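PDB 7AMK: proto-oncogene tyrosine-protein kinase receptor Ret from Danio rerio, which serves as a receptor tyrosine kinase that assembles with GDNF and its co-receptor GFR alpha 1, using cadherin-like extracellular domains that bind calcium. Local coordinates for residues Val244-Asp249 against Phe355-Leu360; Leu360-Arg365 against Gln394-Ile399; Gln18-Leu23 against Leu60-Thr65. The protein carries 4 engineered substitutions. All coordinates share one frame; numbering follows the deposited sequence.

Contact 1 of 3, residues Val244-Asp249 against Phe355-Leu360. With NAG (2-acetamido-2-deoxy-beta-D-glucopyranose), chain F.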
loop_
_atom_site.group_PDB
_atom_site.type_symbol
_atom_site.label_atom_id
_atom_site.label_comp_id
_atom_site.label_asym_id
_atom_site.label_seq_id
_atom_site.Cartn_x
_atom_site.Cartn_y
_atom_site.Cartn_z
ATOM N N VAL A 244 -3.739 3.622 16.457
ATOM C CA VAL A 244 -4.395 3.490 15.162
ATOM C C VAL A 244 -5.595 4.424 15.102
ATOM O O VAL A 244 -6.434 4.438 16.014
ATOM C CB VAL A 244 -4.831 2.043 14.897
ATOM C CG1 VAL A 244 -5.852 2.022 13.758
ATOM C CG2 VAL A 244 -3.614 1.184 14.583
ATOM N N LEU A 245 -5.673 5.198 14.026
ATOM C CA LEU A 245 -6.810 6.058 13.737
ATOM C C LEU A 245 -7.494 5.533 12.488
ATOM O O LEU A 245 -6.839 5.328 11.461
ATOM C CB LEU A 245 -6.382 7.517 13.541
ATOM C CG LEU A 245 -7.542 8.496 13.258
ATOM C CD1 LEU A 245 -8.519 8.559 14.428
ATOM C CD2 LEU A 245 -7.084 9.907 12.865
ATOM N N VAL A 246 -8.795 5.286 12.591
ATOM C CA VAL A 246 -9.641 4.967 11.446
ATOM C C VAL A 246 -10.575 6.149 11.222
ATOM O O VAL A 246 -11.428 6.450 12.070
ATOM C CB VAL A 246 -10.457 3.689 11.660
ATOM C CG1 VAL A 246 -11.268 3.400 10.402
ATOM C CG2 VAL A 246 -9.550 2.538 12.036
ATOM N N GLU A 247 -10.439 6.798 10.069
ATOM C CA GLU A 247 -11.248 7.961 9.744
ATOM C C GLU A 247 -11.623 7.915 8.269
ATOM O O GLU A 247 -12.500 7.134 7.881
ATOM C CB GLU A 247 -10.502 9.257 10.098
ATOM C CG GLU A 247 -11.357 10.538 9.920
ATOM C CD GLU A 247 -10.767 11.767 10.614
ATOM O OE1 GLU A 247 -9.568 11.745 10.982
ATOM O OE2 GLU A 247 -11.506 12.756 10.795
ATOM N N PHE A 248 -10.946 8.724 7.446
ATOM C CA PHE A 248 -11.327 8.862 6.042
ATOM C C PHE A 248 -10.985 7.635 5.214
ATOM O O PHE A 248 -11.563 7.453 4.143
ATOM C CB PHE A 248 -10.667 10.106 5.440
ATOM C CG PHE A 248 -11.084 11.374 6.112
ATOM C CD1 PHE A 248 -12.359 11.887 5.925
ATOM C CD2 PHE A 248 -10.221 12.042 6.958
ATOM C CE1 PHE A 248 -12.757 13.046 6.554
ATOM C CE2 PHE A 248 -10.618 13.202 7.592
ATOM C CZ PHE A 248 -11.877 13.701 7.394
ATOM N N ASP A 249 -10.081 6.778 5.689
ATOM C CA ASP A 249 -9.758 5.524 5.015
ATOM C C ASP A 249 -10.402 4.392 5.792
ATOM O O ASP A 249 -9.932 4.030 6.874
ATOM C CB ASP A 249 -8.251 5.304 4.913
ATOM C CG ASP A 249 -7.893 3.979 4.234
ATOM O OD1 ASP A 249 -8.673 3.003 4.322
ATOM O OD2 ASP A 249 -6.817 3.911 3.603
ATOM N N PHE A 355 -3.068 -2.674 20.327
ATOM C CA PHE A 355 -3.478 -1.728 19.303
ATOM C C PHE A 355 -4.490 -0.791 19.948
ATOM O O PHE A 355 -5.558 -1.230 20.389
ATOM C CB PHE A 355 -4.042 -2.444 18.075
ATOM C CG PHE A 355 -2.988 -3.178 17.264
ATOM C CD1 PHE A 355 -2.224 -2.502 16.326
ATOM C CD2 PHE A 355 -2.765 -4.543 17.445
ATOM C CE1 PHE A 355 -1.250 -3.169 15.577
ATOM C CE2 PHE A 355 -1.798 -5.213 16.701
ATOM C CZ PHE A 355 -1.035 -4.519 15.765
ATOM N N ASN A 356 -4.117 0.487 20.045
ATOM C CA ASN A 356 -4.940 1.538 20.640
ATOM C C ASN A 356 -5.716 2.197 19.505
ATOM O O ASN A 356 -5.194 3.073 18.815
ATOM C CB ASN A 356 -4.060 2.538 21.384
ATOM C CG ASN A 356 -4.852 3.633 22.026
ATOM O OD1 ASN A 356 -6.029 3.460 22.298
ATOM N ND2 ASN A 356 -4.215 4.768 22.280
ATOM N N VAL A 357 -6.963 1.776 19.302
ATOM C CA VAL A 357 -7.705 2.095 18.085
ATOM C C VAL A 357 -8.707 3.209 18.358
ATOM O O VAL A 357 -9.542 3.104 19.267
ATOM C CB VAL A 357 -8.423 0.853 17.531
ATOM C CG1 VAL A 357 -9.203 1.217 16.256
ATOM C CG2 VAL A 357 -7.429 -0.286 17.295
ATOM N N THR A 358 -8.642 4.261 17.549
ATOM C CA THR A 358 -9.662 5.305 17.508
ATOM C C THR A 358 -10.362 5.232 16.158
ATOM O O THR A 358 -9.715 5.375 15.118
ATOM C CB THR A 358 -9.044 6.692 17.715
ATOM O OG1 THR A 358 -8.658 6.843 19.085
ATOM C CG2 THR A 358 -10.043 7.787 17.354
ATOM N N VAL A 359 -11.672 4.998 16.170
ATOM C CA VAL A 359 -12.483 5.018 14.958
ATOM C C VAL A 359 -13.414 6.220 15.052
ATOM O O VAL A 359 -14.365 6.227 15.845
ATOM C CB VAL A 359 -13.268 3.716 14.763
ATOM C CG1 VAL A 359 -14.098 3.774 13.467
ATOM C CG2 VAL A 359 -12.319 2.511 14.771
ATOM N N LEU A 360 -13.135 7.255 14.243
ATOM C CA LEU A 360 -14.030 8.404 14.218
ATOM C C LEU A 360 -15.086 8.215 13.142
ATOM O O LEU A 360 -14.853 7.517 12.152
ATOM C CB LEU A 360 -13.257 9.681 13.931
ATOM C CG LEU A 360 -11.955 9.876 14.694
ATOM C CD1 LEU A 360 -11.087 10.863 13.950
ATOM C CD2 LEU A 360 -12.236 10.384 16.086
HETATM C C1 NAG F . -4.881 5.891 22.903
HETATM C C2 NAG F . -4.173 6.297 24.207
HETATM C C3 NAG F . -4.793 7.563 24.798
HETATM C C4 NAG F . -4.909 8.663 23.752
HETATM C C5 NAG F . -5.652 8.139 22.534
HETATM C C6 NAG F . -5.767 9.158 21.425
HETATM C C7 NAG F . -3.167 4.443 25.461
HETATM C C8 NAG F . -3.394 3.382 26.497
HETATM N N2 NAG F . -4.219 5.219 25.180
HETATM O O3 NAG F . -3.979 8.010 25.877
HETATM O O4 NAG F . -5.621 9.769 24.296
HETATM O O5 NAG F . -4.935 7.014 22.007
HETATM O O6 NAG F . -4.564 9.224 20.671
HETATM O O7 NAG F . -2.083 4.588 24.900
#

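Contact 2 of 3, residues Leu360-Arg365 against Gln394-Ile399. With NAG (2-acetamido-2-deoxy-beta-D-glucopyranose), chain D.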
loop_
_atom_site.group_PDB
_atom_site.type_symbol
_atom_site.label_atom_id
_atom_site.label_comp_id
_atom_site.label_asym_id
_atom_site.label_seq_id
_atom_site.Cartn_x
_atom_site.Cartn_y
_atom_site.Cartn_z
ATOM N N LEU A 360 -13.135 7.255 14.243
ATOM C CA LEU A 360 -14.030 8.404 14.218
ATOM C C LEU A 360 -15.086 8.215 13.142
ATOM O O LEU A 360 -14.853 7.517 12.152
ATOM C CB LEU A 360 -13.257 9.681 13.931
ATOM C CG LEU A 360 -11.955 9.876 14.694
ATOM C CD1 LEU A 360 -11.087 10.863 13.950
ATOM C CD2 LEU A 360 -12.236 10.384 16.086
ATOM N N PRO A 361 -16.249 8.824 13.332
ATOM C CA PRO A 361 -17.256 8.848 12.274
ATOM C C PRO A 361 -16.890 9.837 11.183
ATOM O O PRO A 361 -16.166 10.811 11.401
ATOM C CB PRO A 361 -18.519 9.304 13.011
ATOM C CG PRO A 361 -17.986 10.194 14.079
ATOM C CD PRO A 361 -16.703 9.554 14.531
ATOM N N VAL A 362 -17.416 9.585 9.993
ATOM C CA VAL A 362 -17.155 10.465 8.862
ATOM C C VAL A 362 -18.476 11.123 8.459
ATOM O O VAL A 362 -19.389 10.440 7.957
ATOM C CB VAL A 362 -16.513 9.704 7.695
ATOM C CG1 VAL A 362 -16.476 10.565 6.460
ATOM C CG2 VAL A 362 -15.089 9.265 8.109
ATOM N N PRO A 363 -18.631 12.429 8.676
ATOM C CA PRO A 363 -19.853 13.116 8.248
ATOM C C PRO A 363 -19.954 13.166 6.732
ATOM O O PRO A 363 -18.944 13.200 6.025
ATOM C CB PRO A 363 -19.685 14.521 8.835
ATOM C CG PRO A 363 -18.208 14.712 8.895
ATOM C CD PRO A 363 -17.636 13.364 9.239
ATOM N N ILE A 364 -21.186 13.132 6.240
ATOM C CA ILE A 364 -21.477 13.206 4.817
ATOM C C ILE A 364 -22.201 14.527 4.599
ATOM O O ILE A 364 -23.326 14.718 5.071
ATOM C CB ILE A 364 -22.319 12.014 4.332
ATOM C CG1 ILE A 364 -21.623 10.680 4.620
ATOM C CG2 ILE A 364 -22.636 12.147 2.859
ATOM C CD1 ILE A 364 -20.274 10.520 3.925
ATOM N N ARG A 365 -21.560 15.449 3.889
ATOM C CA ARG A 365 -22.080 16.805 3.878
ATOM C C ARG A 365 -21.243 17.658 2.935
ATOM O O ARG A 365 -20.013 17.558 2.921
ATOM C CB ARG A 365 -22.071 17.406 5.291
ATOM C CG ARG A 365 -20.662 17.648 5.849
ATOM C CD ARG A 365 -20.684 18.073 7.311
ATOM N NE ARG A 365 -19.335 18.275 7.812
ATOM C CZ ARG A 365 -18.984 18.222 9.089
ATOM N NH1 ARG A 365 -19.866 17.938 10.040
ATOM N NH2 ARG A 365 -17.714 18.454 9.421
ATOM N N GLN A 394 -12.184 13.741 -1.105
ATOM C CA GLN A 394 -10.997 13.311 -1.840
ATOM C C GLN A 394 -10.043 12.487 -0.989
ATOM O O GLN A 394 -9.162 11.825 -1.547
ATOM C CB GLN A 394 -10.262 14.518 -2.439
ATOM C CG GLN A 394 -10.871 14.995 -3.755
ATOM C CD GLN A 394 -10.487 16.415 -4.114
ATOM O OE1 GLN A 394 -9.464 16.649 -4.741
ATOM N NE2 GLN A 394 -11.317 17.373 -3.720
ATOM N N LYS A 395 -10.208 12.499 0.330
ATOM C CA LYS A 395 -9.500 11.605 1.240
ATOM C C LYS A 395 -10.210 10.265 1.423
ATOM O O LYS A 395 -9.671 9.394 2.104
ATOM C CB LYS A 395 -9.337 12.270 2.618
ATOM C CG LYS A 395 -8.826 13.715 2.602
ATOM C CD LYS A 395 -8.992 14.404 3.969
ATOM C CE LYS A 395 -8.030 13.864 5.009
ATOM N NZ LYS A 395 -6.603 14.218 4.714
ATOM N N PHE A 396 -11.408 10.087 0.857
ATOM C CA PHE A 396 -12.203 8.897 1.142
ATOM C C PHE A 396 -11.613 7.663 0.478
ATOM O O PHE A 396 -11.154 7.714 -0.662
ATOM C CB PHE A 396 -13.649 9.070 0.664
ATOM C CG PHE A 396 -14.471 9.996 1.515
ATOM C CD1 PHE A 396 -13.934 10.583 2.648
ATOM C CD2 PHE A 396 -15.786 10.278 1.188
ATOM C CE1 PHE A 396 -14.682 11.433 3.426
ATOM C CE2 PHE A 396 -16.538 11.129 1.965
ATOM C CZ PHE A 396 -15.993 11.707 3.079
ATOM N N LYS A 397 -11.670 6.543 1.195
ATOM C CA LYS A 397 -11.300 5.231 0.677
ATOM C C LYS A 397 -12.180 4.204 1.378
ATOM O O LYS A 397 -12.204 4.149 2.613
ATOM C CB LYS A 397 -9.811 4.936 0.908
ATOM N N GLY A 398 -12.898 3.392 0.605
ATOM C CA GLY A 398 -13.876 2.489 1.180
ATOM C C GLY A 398 -15.231 3.108 1.455
ATOM O O GLY A 398 -16.076 2.466 2.094
ATOM N N ILE A 399 -15.461 4.334 0.993
ATOM C CA ILE A 399 -16.718 5.053 1.174
ATOM C C ILE A 399 -17.236 5.394 -0.211
ATOM O O ILE A 399 -16.596 6.157 -0.944
ATOM C CB ILE A 399 -16.532 6.333 2.009
ATOM C CG1 ILE A 399 -15.833 6.015 3.338
ATOM C CG2 ILE A 399 -17.860 7.026 2.207
ATOM C CD1 ILE A 399 -15.322 7.226 4.079
HETATM C C1 NAG D . -15.507 -1.647 -0.181
HETATM C C2 NAG D . -16.599 -2.238 -1.073
HETATM C C3 NAG D . -16.046 -2.554 -2.462
HETATM C C4 NAG D . -15.373 -1.328 -3.068
HETATM C C5 NAG D . -14.327 -0.770 -2.104
HETATM C C6 NAG D . -13.720 0.532 -2.575
HETATM C C7 NAG D . -16.698 -4.656 -0.581
HETATM C C8 NAG D . -17.461 -5.737 0.123
HETATM N N2 NAG D . -17.197 -3.419 -0.466
HETATM O O3 NAG D . -17.116 -2.992 -3.293
HETATM O O4 NAG D . -14.729 -1.673 -4.292
HETATM O O5 NAG D . -14.924 -0.501 -0.826
HETATM O O6 NAG D . -14.558 1.638 -2.263
HETATM O O7 NAG D . -15.679 -4.892 -1.222
#

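Contact 3 of 3, residues Gln18-Leu23 against Leu60-Thr65. With NAG (2-acetamido-2-deoxy-beta-D-glucopyranose), chain O.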
loop_
_atom_site.group_PDB
_atom_site.type_symbol
_atom_site.label_atom_id
_atom_site.label_comp_id
_atom_site.label_asym_id
_atom_site.label_seq_id
_atom_site.Cartn_x
_atom_site.Cartn_y
_atom_site.Cartn_z
ATOM N N GLN A 18 36.003 -62.107 6.290
ATOM C CA GLN A 18 34.987 -62.183 7.334
ATOM C C GLN A 18 35.527 -61.640 8.653
ATOM O O GLN A 18 36.633 -61.982 9.080
ATOM C CB GLN A 18 34.539 -63.647 7.507
ATOM C CG GLN A 18 33.476 -63.917 8.575
ATOM C CD GLN A 18 33.223 -65.415 8.786
ATOM O OE1 GLN A 18 33.975 -66.091 9.494
ATOM N NE2 GLN A 18 32.164 -65.940 8.164
ATOM N N GLY A 19 34.733 -60.805 9.313
ATOM C CA GLY A 19 35.089 -60.309 10.620
ATOM C C GLY A 19 35.896 -59.036 10.616
ATOM O O GLY A 19 36.187 -58.507 11.691
ATOM N N SER A 20 36.258 -58.532 9.461
ATOM C CA SER A 20 37.057 -57.332 9.435
ATOM C C SER A 20 36.166 -56.096 9.588
ATOM O O SER A 20 35.037 -56.073 9.092
ATOM C CB SER A 20 37.852 -57.264 8.142
ATOM O OG SER A 20 37.015 -57.084 7.043
ATOM N N PRO A 21 36.641 -55.073 10.289
ATOM C CA PRO A 21 35.820 -53.884 10.526
ATOM C C PRO A 21 35.879 -52.939 9.340
ATOM O O PRO A 21 36.903 -52.821 8.662
ATOM C CB PRO A 21 36.468 -53.257 11.764
ATOM C CG PRO A 21 37.951 -53.591 11.573
ATOM C CD PRO A 21 37.977 -54.969 10.907
ATOM N N LEU A 22 34.749 -52.267 9.099
ATOM C CA LEU A 22 34.530 -51.406 7.937
ATOM C C LEU A 22 34.385 -49.940 8.312
ATOM O O LEU A 22 35.005 -49.066 7.689
ATOM C CB LEU A 22 33.275 -51.852 7.165
ATOM C CG LEU A 22 33.266 -53.299 6.658
ATOM C CD1 LEU A 22 31.932 -53.663 5.988
ATOM C CD2 LEU A 22 34.441 -53.577 5.701
ATOM N N LEU A 23 33.570 -49.652 9.318
ATOM C CA LEU A 23 33.335 -48.284 9.751
ATOM C C LEU A 23 32.507 -48.349 11.025
ATOM O O LEU A 23 32.006 -49.408 11.408
ATOM C CB LEU A 23 32.630 -47.450 8.666
ATOM C CG LEU A 23 31.352 -48.041 8.036
ATOM C CD1 LEU A 23 30.074 -47.843 8.893
ATOM C CD2 LEU A 23 31.142 -47.504 6.625
ATOM N N LEU A 60 30.479 -51.566 12.084
ATOM C CA LEU A 60 29.986 -52.438 11.024
ATOM C C LEU A 60 31.115 -53.345 10.536
ATOM O O LEU A 60 32.214 -52.867 10.231
ATOM C CB LEU A 60 29.423 -51.603 9.876
ATOM C CG LEU A 60 28.818 -52.235 8.627
ATOM C CD1 LEU A 60 27.544 -53.001 8.969
ATOM C CD2 LEU A 60 28.523 -51.140 7.608
ATOM N N TYR A 61 30.837 -54.649 10.473
ATOM C CA TYR A 61 31.796 -55.697 10.133
ATOM C C TYR A 61 31.330 -56.501 8.920
ATOM O O TYR A 61 30.129 -56.713 8.704
ATOM C CB TYR A 61 31.987 -56.698 11.299
ATOM C CG TYR A 61 32.625 -56.155 12.547
ATOM C CD1 TYR A 61 34.006 -56.142 12.692
ATOM C CD2 TYR A 61 31.842 -55.684 13.603
ATOM C CE1 TYR A 61 34.595 -55.639 13.849
ATOM C CE2 TYR A 61 32.424 -55.186 14.757
ATOM C CZ TYR A 61 33.799 -55.166 14.871
ATOM O OH TYR A 61 34.382 -54.667 16.008
ATOM N N LEU A 62 32.294 -57.009 8.159
ATOM C CA LEU A 62 31.986 -58.055 7.191
ATOM C C LEU A 62 31.596 -59.344 7.905
ATOM O O LEU A 62 32.311 -59.818 8.795
ATOM C CB LEU A 62 33.176 -58.311 6.276
ATOM C CG LEU A 62 33.289 -57.352 5.111
ATOM C CD1 LEU A 62 34.529 -57.723 4.353
ATOM C CD2 LEU A 62 32.062 -57.513 4.245
ATOM N N ASN A 63 30.459 -59.907 7.513
ATOM C CA ASN A 63 29.976 -61.186 8.016
ATOM C C ASN A 63 30.335 -62.338 7.082
ATOM O O ASN A 63 29.976 -63.487 7.352
ATOM C CB ASN A 63 28.451 -61.108 8.224
ATOM C CG ASN A 63 27.854 -62.380 8.813
ATOM O OD1 ASN A 63 28.368 -62.939 9.787
ATOM N ND2 ASN A 63 26.751 -62.840 8.214
ATOM N N LYS A 64 31.051 -62.058 6.004
ATOM C CA LYS A 64 31.344 -63.051 4.984
ATOM C C LYS A 64 32.560 -62.570 4.212
ATOM O O LYS A 64 32.690 -61.370 3.956
ATOM C CB LYS A 64 30.150 -63.236 4.040
ATOM C CG LYS A 64 30.453 -63.979 2.762
ATOM C CD LYS A 64 29.583 -63.476 1.631
ATOM C CE LYS A 64 29.246 -64.587 0.658
ATOM N NZ LYS A 64 30.438 -65.122 -0.044
ATOM N N THR A 65 33.452 -63.490 3.857
ATOM C CA THR A 65 34.586 -63.115 3.014
ATOM C C THR A 65 34.114 -62.927 1.574
ATOM O O THR A 65 33.530 -63.842 0.980
ATOM C CB THR A 65 35.687 -64.171 3.084
ATOM O OG1 THR A 65 36.070 -64.347 4.450
ATOM C CG2 THR A 65 36.912 -63.729 2.271
HETATM C C1 NAG O . 26.085 -64.050 8.646
HETATM C C2 NAG O . 24.870 -63.797 9.527
HETATM C C3 NAG O . 24.298 -65.124 10.003
HETATM C C4 NAG O . 23.970 -66.016 8.809
HETATM C C5 NAG O . 25.168 -66.164 7.863
HETATM C C6 NAG O . 24.793 -66.839 6.559
HETATM C C7 NAG O . 24.778 -61.669 10.752
HETATM C C8 NAG O . 25.201 -60.927 11.986
HETATM N N2 NAG O . 25.191 -62.939 10.658
HETATM O O3 NAG O . 23.126 -64.871 10.771
HETATM O O4 NAG O . 23.566 -67.305 9.256
HETATM O O5 NAG O . 25.703 -64.874 7.516
HETATM O O6 NAG O . 25.858 -67.601 6.004
HETATM O O7 NAG O . 24.097 -61.141 9.880
#

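Contact 1 of 3, residues Val244-Asp249 against Phe355-Leu360
The carbonyl O of Val244 takes two donors from the opposite strand: the backbone N of Thr358 at 2.7 Å and, more weakly, the CA-H of Val357. Thr358 O is gripped likewise, by Val246 N and by the CA-H of Leu245, 3.3 Å from CA. Val244 N to Asn356 O and Leu360 N to Val246 O complete the alternating pattern of a parallel pair, whose strand segments run 18° apart. Strand 241-246 thus lies as an edge strand beside 350-359, the parallel first-to-last pairing familiar from cadherin-like sandwiches. On the inward face Val246 and Val359 stand side by side, CB of the first 3.8 Å from CG2 of the second, and Phe256 of strand 255-263 covers Val244 and Val246. On the other face Leu245 CD1 presses on Thr358 CG2 at 3.4 Å, tighter than usual carbon contact. The same methyl meets Leu360 CD1 at 3.5 Å. Past the strand end Glu247, its CG anti to the backbone N (chi1 -174°), runs on extended, and OE1 lies 3.4 Å from Leu360 CD1. Asn356 ND2 is bonded to C1 of an N-acetylglucosamine and also hydrogen-bonds to Asp243 OD1.

Contact 2 of 3, residues Leu360-Arg365 against Gln394-Ile399
Val362 and Phe396 meet in an apolar contact between two loops: residues 360-365 link the sheet ending with strand 350-359 to the next cadherin-like sheet, which starts at strand 371-375, and residues 394-399 belong to the loop leading into strand 401-407. The shared surface is small, 148 Å², and no hydrogen bond crosses it. Among the apolar contacts, Val362 CG1 is the main probe, 3.6 Å from both CE1 and CZ of Phe396, an oblique approach to the ring. That methyl is anti to the backbone N (chi1 170°), and it also reaches Ile399 CD1 at 4.3 Å. Ile364 CD1 adds a looser touch on Phe396 CE2. The ring is held further by its own segment, with Ile399 CD1 lying 3.8 Å above its plane, offset toward the rim. Its chi2 of -2° brings CD1 nearly into eclipse with CA, an uncommon rotation for phenylalanine. Polar interactions lead outward instead: Arg365 forms a salt bridge with Glu391 while Pro363 CG sits over the centre of its guanidinium, and Lys395 NZ pairs with Glu303 of the second subunit. Where the loop turns, Gly398 has a positive phi (83°) that suits glycine, and its CA lies 3.6 Å from O6 of a glycan N-acetylglucosamine.

Contact 3 of 3, residues Gln18-Leu23 against Leu60-Thr65
The Tyr61 ring leans on the turn before strand 21-24: Gly19 O approaches its CD1 obliquely at 3.4 Å, and Pro21 CB touches CE1 at 3.7 Å. Both segments belong to a three-stranded antiparallel sheet of the first cadherin-like domain, and their pairing carries a classic beta bulge. The evidence is that Leu60 faces two residues, its O accepting Leu22 N and its N donating to Leu23 O at 2.7 Å, while Leu22 has a helix-like psi of -47°. The bulge lets Leu22 turn toward the partner strand, where its side chain crosses that of Leu62 at about a right angle, CD2 comes within 4.0 Å of Leu62 CG, and CD1 lies 4.3 Å from Leu60 CG. An alanine here, lacking CG and both delta methyls, would probably open a gap beside Leu62 and Leu60. Leu23 CD1 lies alongside Leu60 CD2, next to Val109 of strand 106-114. At the other end Gly19 N bonds to Leu62 O, and Asn63 ND2 carries an N-acetylglucosamine while hydrogen-bonding to Ser49 O. Gln18 holds Thr65 by a bond from its backbone N to OG1 at 2.9 Å, and a weak one joins its NE2 to Asn63 O at 3.4 Å.

In the fold
From the N terminus, contact 3 comes first, closing the loop from Gln18 to Thr65 inside the first cadherin-like domain; Pro21 and Leu22 also touch helix 155-160. Far along the chain, contact 1 closes a much longer loop and joins an edge strand to strand 350-359. Contact 2 follows directly, taking up Leu360 from contact 1 and fastening the linker to loop 394-399; it closes a short loop, the 28 residues between its segments holding strands 371-375 and 384-388. The three are in series, so none nests or crosses. Contacts 1 and 2 have centres about 12 Å apart and touch, with a probable hydrogen bond from Lys397 N to Phe248 O (3.1 Å) bridging successive domains. Contact 3 lies about 75 Å from contact 1, centre to centre.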